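Local coordinates for glycosyl hydrolases family 2, sugar binding domain protein (Bacteroides uniformis str. 3978 T3 ii, PDB 6D1P) that probably hydrolyses O-glycosidic bonds as a beta-glucuronidase of glycosyl hydrolase family 2, from a human gut bacterium, at residues D516-E524 against R773-R781; T605-F613 against L623-P631. All coordinates share one frame; numbering follows the deposited sequence.

Contact 1. Residues D516-E524 against R773-R781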
# COMPACT_ATOMS: atom_id res chain seq x y z
N ASP A 516 23.75 -8.27 18.27
CA ASP A 516 23.66 -7.22 17.27
C ASP A 516 24.90 -6.34 17.28
O ASP A 516 25.48 -6.05 18.34
CB ASP A 516 22.42 -6.33 17.50
CG ASP A 516 21.10 -7.07 17.28
OD1 ASP A 516 20.53 -6.98 16.17
OD2 ASP A 516 20.62 -7.77 18.21
N SER A 517 25.29 -5.87 16.10
CA SER A 517 26.26 -4.79 16.02
C SER A 517 25.90 -3.89 14.85
O SER A 517 25.67 -4.36 13.74
CB SER A 517 27.70 -5.32 15.90
OG SER A 517 27.88 -6.14 14.76
N HIS A 518 25.84 -2.60 15.13
CA HIS A 518 25.63 -1.54 14.16
C HIS A 518 26.93 -1.39 13.39
O HIS A 518 27.92 -0.87 13.92
CB HIS A 518 25.28 -0.26 14.92
CG HIS A 518 24.69 0.83 14.09
ND1 HIS A 518 23.85 0.60 13.02
CD2 HIS A 518 24.75 2.18 14.23
CE1 HIS A 518 23.46 1.75 12.52
NE2 HIS A 518 23.99 2.73 13.23
N ALA A 519 26.96 -1.89 12.15
CA ALA A 519 28.15 -1.78 11.33
C ALA A 519 28.70 -0.35 11.37
O ALA A 519 27.95 0.63 11.22
CB ALA A 519 27.84 -2.19 9.89
N GLY A 520 30.00 -0.25 11.65
CA GLY A 520 30.72 1.01 11.70
C GLY A 520 30.66 1.75 13.01
O GLY A 520 31.23 2.85 13.11
N ARG A 521 29.97 1.22 14.03
CA ARG A 521 30.02 1.79 15.37
C ARG A 521 31.07 1.04 16.19
O ARG A 521 31.11 -0.19 16.16
CB ARG A 521 28.65 1.72 16.04
CG ARG A 521 28.65 2.13 17.50
CD ARG A 521 27.26 1.92 18.09
NE ARG A 521 26.34 2.96 17.64
CZ ARG A 521 25.01 2.87 17.74
NH1 ARG A 521 24.45 1.79 18.27
NH2 ARG A 521 24.24 3.86 17.29
N HIS A 522 31.93 1.78 16.91
CA HIS A 522 32.98 1.19 17.75
C HIS A 522 33.01 1.91 19.10
O HIS A 522 32.26 2.86 19.35
CB HIS A 522 34.34 1.25 17.05
CG HIS A 522 34.31 0.75 15.65
ND1 HIS A 522 34.45 -0.58 15.32
CD2 HIS A 522 34.07 1.41 14.48
CE1 HIS A 522 34.34 -0.72 14.01
NE2 HIS A 522 34.12 0.47 13.48
N MET A 523 33.92 1.46 19.97
CA MET A 523 34.00 2.00 21.32
C MET A 523 35.36 1.66 21.92
O MET A 523 35.78 0.49 21.88
CB MET A 523 32.86 1.44 22.18
CG MET A 523 32.95 1.79 23.65
SD MET A 523 33.09 3.55 23.96
CE MET A 523 31.69 4.22 23.07
N GLU A 524 36.05 2.67 22.46
CA GLU A 524 37.34 2.45 23.11
C GLU A 524 37.15 1.64 24.39
O GLU A 524 36.20 1.86 25.15
CB GLU A 524 38.02 3.78 23.45
CG GLU A 524 38.49 4.61 22.25
CD GLU A 524 39.72 4.03 21.57
OE1 GLU A 524 40.34 3.07 22.09
OE2 GLU A 524 40.06 4.53 20.47
N ARG A 773 17.50 5.71 4.88
CA ARG A 773 17.00 7.07 5.01
C ARG A 773 17.06 7.57 6.45
O ARG A 773 17.24 8.78 6.69
CB ARG A 773 15.56 7.13 4.50
CG ARG A 773 15.00 8.54 4.43
CD ARG A 773 13.52 8.57 4.10
NE ARG A 773 12.69 8.52 5.30
CZ ARG A 773 12.54 9.53 6.16
NH1 ARG A 773 13.18 10.69 5.94
NH2 ARG A 773 11.76 9.39 7.22
N ARG A 774 16.85 6.67 7.41
CA ARG A 774 16.97 6.98 8.83
C ARG A 774 17.82 5.92 9.52
O ARG A 774 17.57 4.72 9.37
CB ARG A 774 15.60 7.06 9.50
CG ARG A 774 15.68 7.34 10.98
CD ARG A 774 14.32 7.18 11.59
NE ARG A 774 13.40 8.06 10.91
CZ ARG A 774 12.12 7.79 10.67
NH1 ARG A 774 11.58 6.64 11.05
NH2 ARG A 774 11.38 8.68 10.04
N ILE A 775 18.80 6.36 10.29
CA ILE A 775 19.77 5.45 10.88
C ILE A 775 20.43 6.16 12.05
O ILE A 775 20.76 7.35 11.98
CB ILE A 775 20.80 4.98 9.81
CG1 ILE A 775 21.81 4.00 10.37
CG2 ILE A 775 21.55 6.15 9.26
CD1 ILE A 775 22.70 3.40 9.29
N GLN A 776 20.63 5.42 13.14
CA GLN A 776 21.40 5.95 14.26
C GLN A 776 22.84 6.23 13.84
O GLN A 776 23.43 5.48 13.06
CB GLN A 776 21.40 4.97 15.42
CG GLN A 776 20.08 4.88 16.14
CD GLN A 776 20.15 3.86 17.25
OE1 GLN A 776 21.24 3.46 17.68
NE2 GLN A 776 18.99 3.40 17.71
N ALA A 777 23.39 7.31 14.37
CA ALA A 777 24.77 7.67 14.07
C ALA A 777 25.74 6.61 14.61
O ALA A 777 25.46 5.93 15.60
CB ALA A 777 25.10 9.03 14.67
N ALA A 778 26.87 6.46 13.92
CA ALA A 778 27.91 5.50 14.28
C ALA A 778 29.12 6.33 14.69
O ALA A 778 29.84 6.84 13.82
CB ALA A 778 28.24 4.57 13.12
N ASN A 779 29.32 6.50 15.99
CA ASN A 779 30.34 7.40 16.54
C ASN A 779 30.21 8.80 15.93
O ASN A 779 31.18 9.38 15.42
CB ASN A 779 31.75 6.82 16.34
CG ASN A 779 31.90 5.45 16.99
OD1 ASN A 779 32.07 4.44 16.31
ND2 ASN A 779 31.81 5.42 18.32
N GLY A 780 29.00 9.35 15.99
CA GLY A 780 28.73 10.70 15.53
C GLY A 780 28.61 10.87 14.04
O GLY A 780 28.71 11.99 13.53
N ARG A 781 28.34 9.78 13.32
CA ARG A 781 28.49 9.74 11.88
C ARG A 781 27.37 8.92 11.26
O ARG A 781 27.00 7.86 11.78
CB ARG A 781 29.86 9.14 11.59
CG ARG A 781 30.24 8.87 10.17
CD ARG A 781 31.75 8.60 10.15
NE ARG A 781 32.22 8.23 8.82
CZ ARG A 781 32.65 7.02 8.48
NH1 ARG A 781 32.68 6.06 9.39
NH2 ARG A 781 33.06 6.78 7.24
O HOH W 1 27.59 5.55 17.86
O HOH W 2 21.69 1.27 20.05
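The side-chain amide of Asn779 pairs with the backbone of His522 through two hydrogen bonds. OD1 of Asn779 accepts from His522 N at 2.7 Å, in the carbonyl plane and on a lone pair. Asn779 ND2 donates one hydrogen bond to His522 O at 2.8 Å and another to Leu746 O. Arg521 NH2 also serves two acceptors, both at the edge of the guanidinium. Arg521 NH2 donates to Gln776 OE1 at 3.1 Å, nearly straight at 173°, and to Ala777 O at 2.9 Å. A water accepts from Arg521 NE and Asn779 N and donates to Ala777 O. The Arg521 chain bends at chi3 (-75°), which brings the guanidinium edge to Gln776 and Ala777. CD2 of His518 lies over one of its faces. His518 NE2 donates to Gln776 O at 2.8 Å; the oxygen lies in the ring plane, but NE2 sits above the carbonyl plane. CG1 of Ile775 touches CE1 of His518 at the ring edge, 3.5 Å away. The methyl of Ala778 rests on Gly520 O. The 516-524 loop follows barrel strand 510-511 and runs beside helix 550-564. Strand 774-776 pairs with strand 751-756, and strand 632-634 packs against Met523 and Asn779.

Contact 2. Residues T605-F613 against L623-P631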
# COMPACT_ATOMS: atom_id res chain seq x y z
N THR A 605 28.24 -6.68 2.58
CA THR A 605 29.46 -5.99 2.98
C THR A 605 29.89 -6.54 4.33
O THR A 605 29.12 -6.48 5.29
CB THR A 605 29.24 -4.48 3.07
OG1 THR A 605 28.66 -3.98 1.85
CG2 THR A 605 30.58 -3.78 3.33
N PRO A 606 31.12 -7.06 4.46
CA PRO A 606 31.55 -7.65 5.74
C PRO A 606 31.72 -6.62 6.84
O PRO A 606 32.30 -5.55 6.64
CB PRO A 606 32.89 -8.31 5.39
CG PRO A 606 32.80 -8.57 3.90
CD PRO A 606 31.96 -7.47 3.32
N LYS A 607 31.20 -6.95 8.02
CA LYS A 607 31.61 -6.29 9.25
C LYS A 607 32.97 -6.84 9.68
O LYS A 607 33.44 -7.85 9.17
CB LYS A 607 30.59 -6.52 10.37
CG LYS A 607 29.13 -6.22 10.02
CD LYS A 607 28.23 -6.39 11.24
CE LYS A 607 26.75 -6.27 10.87
NZ LYS A 607 25.79 -6.65 11.97
N GLU A 608 33.58 -6.18 10.66
CA GLU A 608 34.88 -6.66 11.12
C GLU A 608 34.77 -7.91 11.98
O GLU A 608 35.78 -8.60 12.18
CB GLU A 608 35.61 -5.53 11.85
CG GLU A 608 35.63 -4.24 11.00
CD GLU A 608 36.87 -3.39 11.19
OE1 GLU A 608 38.02 -3.95 11.22
OE2 GLU A 608 36.70 -2.17 11.33
N SER A 609 33.57 -8.25 12.44
CA SER A 609 33.38 -9.52 13.12
C SER A 609 33.49 -10.70 12.17
O SER A 609 33.76 -11.82 12.62
CB SER A 609 32.03 -9.55 13.79
OG SER A 609 31.03 -9.13 12.87
N TYR A 610 33.26 -10.50 10.86
CA TYR A 610 33.43 -11.59 9.91
C TYR A 610 34.85 -12.17 9.97
O TYR A 610 35.04 -13.37 9.75
CB TYR A 610 33.11 -11.10 8.49
CG TYR A 610 33.38 -12.10 7.36
CD1 TYR A 610 34.64 -12.16 6.74
CD2 TYR A 610 32.39 -12.97 6.91
CE1 TYR A 610 34.90 -13.07 5.70
CE2 TYR A 610 32.64 -13.88 5.87
CZ TYR A 610 33.90 -13.93 5.27
OH TYR A 610 34.15 -14.83 4.25
N TYR A 611 35.85 -11.33 10.29
CA TYR A 611 37.25 -11.75 10.34
C TYR A 611 37.60 -12.41 11.66
O TYR A 611 38.52 -13.24 11.71
CB TYR A 611 38.16 -10.54 10.08
CG TYR A 611 37.79 -9.88 8.77
CD1 TYR A 611 38.16 -10.47 7.57
CD2 TYR A 611 37.02 -8.72 8.72
CE1 TYR A 611 37.81 -9.93 6.37
CE2 TYR A 611 36.65 -8.16 7.49
CZ TYR A 611 37.05 -8.78 6.33
OH TYR A 611 36.73 -8.30 5.09
N VAL A 612 36.89 -12.06 12.73
CA VAL A 612 37.06 -12.81 13.97
C VAL A 612 36.75 -14.27 13.74
O VAL A 612 37.56 -15.15 14.06
CB VAL A 612 36.18 -12.21 15.08
CG1 VAL A 612 36.29 -13.06 16.32
CG2 VAL A 612 36.60 -10.77 15.35
N PHE A 613 35.60 -14.56 13.12
CA PHE A 613 35.27 -15.95 12.79
C PHE A 613 36.29 -16.54 11.82
O PHE A 613 36.71 -17.69 11.97
CB PHE A 613 33.86 -16.07 12.19
CG PHE A 613 32.76 -16.07 13.23
CD1 PHE A 613 32.46 -17.22 13.95
CD2 PHE A 613 32.05 -14.91 13.51
CE1 PHE A 613 31.49 -17.22 14.92
CE2 PHE A 613 31.05 -14.91 14.48
CZ PHE A 613 30.77 -16.06 15.19
N LEU A 623 44.87 -12.13 7.60
CA LEU A 623 45.34 -11.16 8.57
C LEU A 623 44.41 -9.95 8.46
O LEU A 623 44.20 -9.45 7.35
CB LEU A 623 46.79 -10.76 8.26
CG LEU A 623 47.51 -9.70 9.09
CD1 LEU A 623 47.79 -10.22 10.48
CD2 LEU A 623 48.82 -9.31 8.40
N HIS A 624 43.83 -9.52 9.58
CA HIS A 624 42.90 -8.38 9.57
C HIS A 624 43.13 -7.57 10.83
O HIS A 624 42.82 -8.02 11.93
CB HIS A 624 41.43 -8.82 9.49
CG HIS A 624 40.45 -7.68 9.49
ND1 HIS A 624 39.92 -7.15 8.32
CD2 HIS A 624 39.92 -6.96 10.50
CE1 HIS A 624 39.09 -6.17 8.63
NE2 HIS A 624 39.08 -6.02 9.94
N ILE A 625 43.65 -6.36 10.65
CA ILE A 625 43.71 -5.42 11.75
C ILE A 625 42.31 -4.92 12.04
O ILE A 625 41.60 -4.46 11.14
CB ILE A 625 44.63 -4.24 11.40
CG1 ILE A 625 46.02 -4.76 11.00
CG2 ILE A 625 44.68 -3.26 12.55
CD1 ILE A 625 46.86 -3.74 10.24
N TYR A 626 41.89 -5.01 13.30
CA TYR A 626 40.58 -4.51 13.66
C TYR A 626 40.60 -2.99 13.63
O TYR A 626 41.37 -2.35 14.35
CB TYR A 626 40.16 -5.05 15.03
CG TYR A 626 38.95 -4.33 15.58
CD1 TYR A 626 37.82 -4.11 14.80
CD2 TYR A 626 38.95 -3.85 16.89
CE1 TYR A 626 36.72 -3.43 15.30
CE2 TYR A 626 37.86 -3.18 17.40
CZ TYR A 626 36.75 -2.98 16.60
OH TYR A 626 35.67 -2.30 17.12
N GLY A 627 39.74 -2.41 12.79
CA GLY A 627 39.58 -0.97 12.74
C GLY A 627 39.54 -0.38 11.34
O GLY A 627 39.62 0.84 11.20
N HIS A 628 39.41 -1.21 10.31
CA HIS A 628 39.25 -0.69 8.95
C HIS A 628 38.08 0.29 8.86
O HIS A 628 38.13 1.27 8.11
CB HIS A 628 39.03 -1.83 7.97
CG HIS A 628 40.27 -2.58 7.61
ND1 HIS A 628 40.87 -2.46 6.37
CD2 HIS A 628 41.01 -3.48 8.30
CE1 HIS A 628 41.93 -3.24 6.32
NE2 HIS A 628 42.03 -3.87 7.48
N SER A 629 36.99 0.02 9.60
CA SER A 629 35.82 0.88 9.60
C SER A 629 35.77 1.78 10.83
O SER A 629 34.70 2.29 11.18
CB SER A 629 34.54 0.04 9.49
OG SER A 629 34.25 -0.67 10.70
N TRP A 630 36.91 2.01 11.48
CA TRP A 630 36.99 2.84 12.68
C TRP A 630 37.90 4.02 12.37
O TRP A 630 39.13 3.93 12.54
CB TRP A 630 37.48 2.01 13.87
CG TRP A 630 37.40 2.66 15.21
CD1 TRP A 630 37.18 3.99 15.47
CD2 TRP A 630 37.53 2.02 16.49
NE1 TRP A 630 37.17 4.21 16.83
CE2 TRP A 630 37.38 3.02 17.48
CE3 TRP A 630 37.77 0.70 16.89
CZ2 TRP A 630 37.47 2.73 18.84
CZ3 TRP A 630 37.83 0.41 18.24
CH2 TRP A 630 37.69 1.43 19.20
N PRO A 631 37.34 5.16 11.91
CA PRO A 631 38.19 6.23 11.35
C PRO A 631 38.84 7.11 12.41
O PRO A 631 39.92 7.67 12.18
CB PRO A 631 37.22 7.04 10.48
CG PRO A 631 35.79 6.47 10.79
CD PRO A 631 35.92 5.54 11.94
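Glu608 places its carboxylate in the Gly627-Trp630 turn, a type I beta turn. The contact joins helix 609-617, at the end of the TIM barrel domain, to strand 623-625, the edge strand of the antiparallel sheet that follows. Hydrogen bonds to the carboxylate dominate. Glu608 OE1 accepts from His624 NE2 at 2.7 Å on its anti side and from Gly627 N at 2.8 Å on its syn side, both tilted from the carboxylate plane. These two donors come from opposite faces of that plane. His628 N adds a weak bond to OE1. Glu608 OE2 accepts from Ser629 OG at 2.9 Å through its anti lone pair. Glu608 OE2 also accepts from Ser629 N at 2.8 Å, which comes from above the carboxylate plane. Each oxygen thus has two good donors, which would fix the rotation of the group and probably stabilise its negative charge. The bend of the Glu608 chain at chi2 (-147°) helps carry the carboxylate to the turn. The turn itself is closed by Trp630 N bonding to Gly627 O. Aromatic contacts form the second group. Tyr611 and His624 make an offset stack, with centroids 3.9 Å apart and planes 8° from parallel. Tyr611 CB adds a CH-pi contact over the same imidazole. His624 is therefore held both at its edge, by the carboxylate, and over a face. Glu608 OE1 lies at the edge of the Tyr626 ring, whose hydroxyl bonds to Ser551 of helix 550-564. The far face of the Tyr611 ring carries Tyr610 CD1. On the opposite side, towards His624, CD2 of Tyr611 lies over the centre of the imidazole, 3.3 Å from His624 CE1.

In the fold
The centres of the two contacts lie about 14 Å apart, on the same side of the chain's centre. Along the chain contact 2 is nested inside the loop that contact 1 closes: 516-524 comes first, then 605-613, 623-631 and finally 773-781. The two contacts touch directly. His522 ND1 probably bonds to Tyr626 OH, Lys607 NZ probably bonds to Ser517 O, and the Trp630 ring packs on CB of His522. Both also share helix 550-564, whose Glu550 and Ser551 meet residues of each. Together they join the TIM barrel part of the enzyme to the beta-rich regions after it, contact 2 at the near sheet and contact 1 at the C-terminal one.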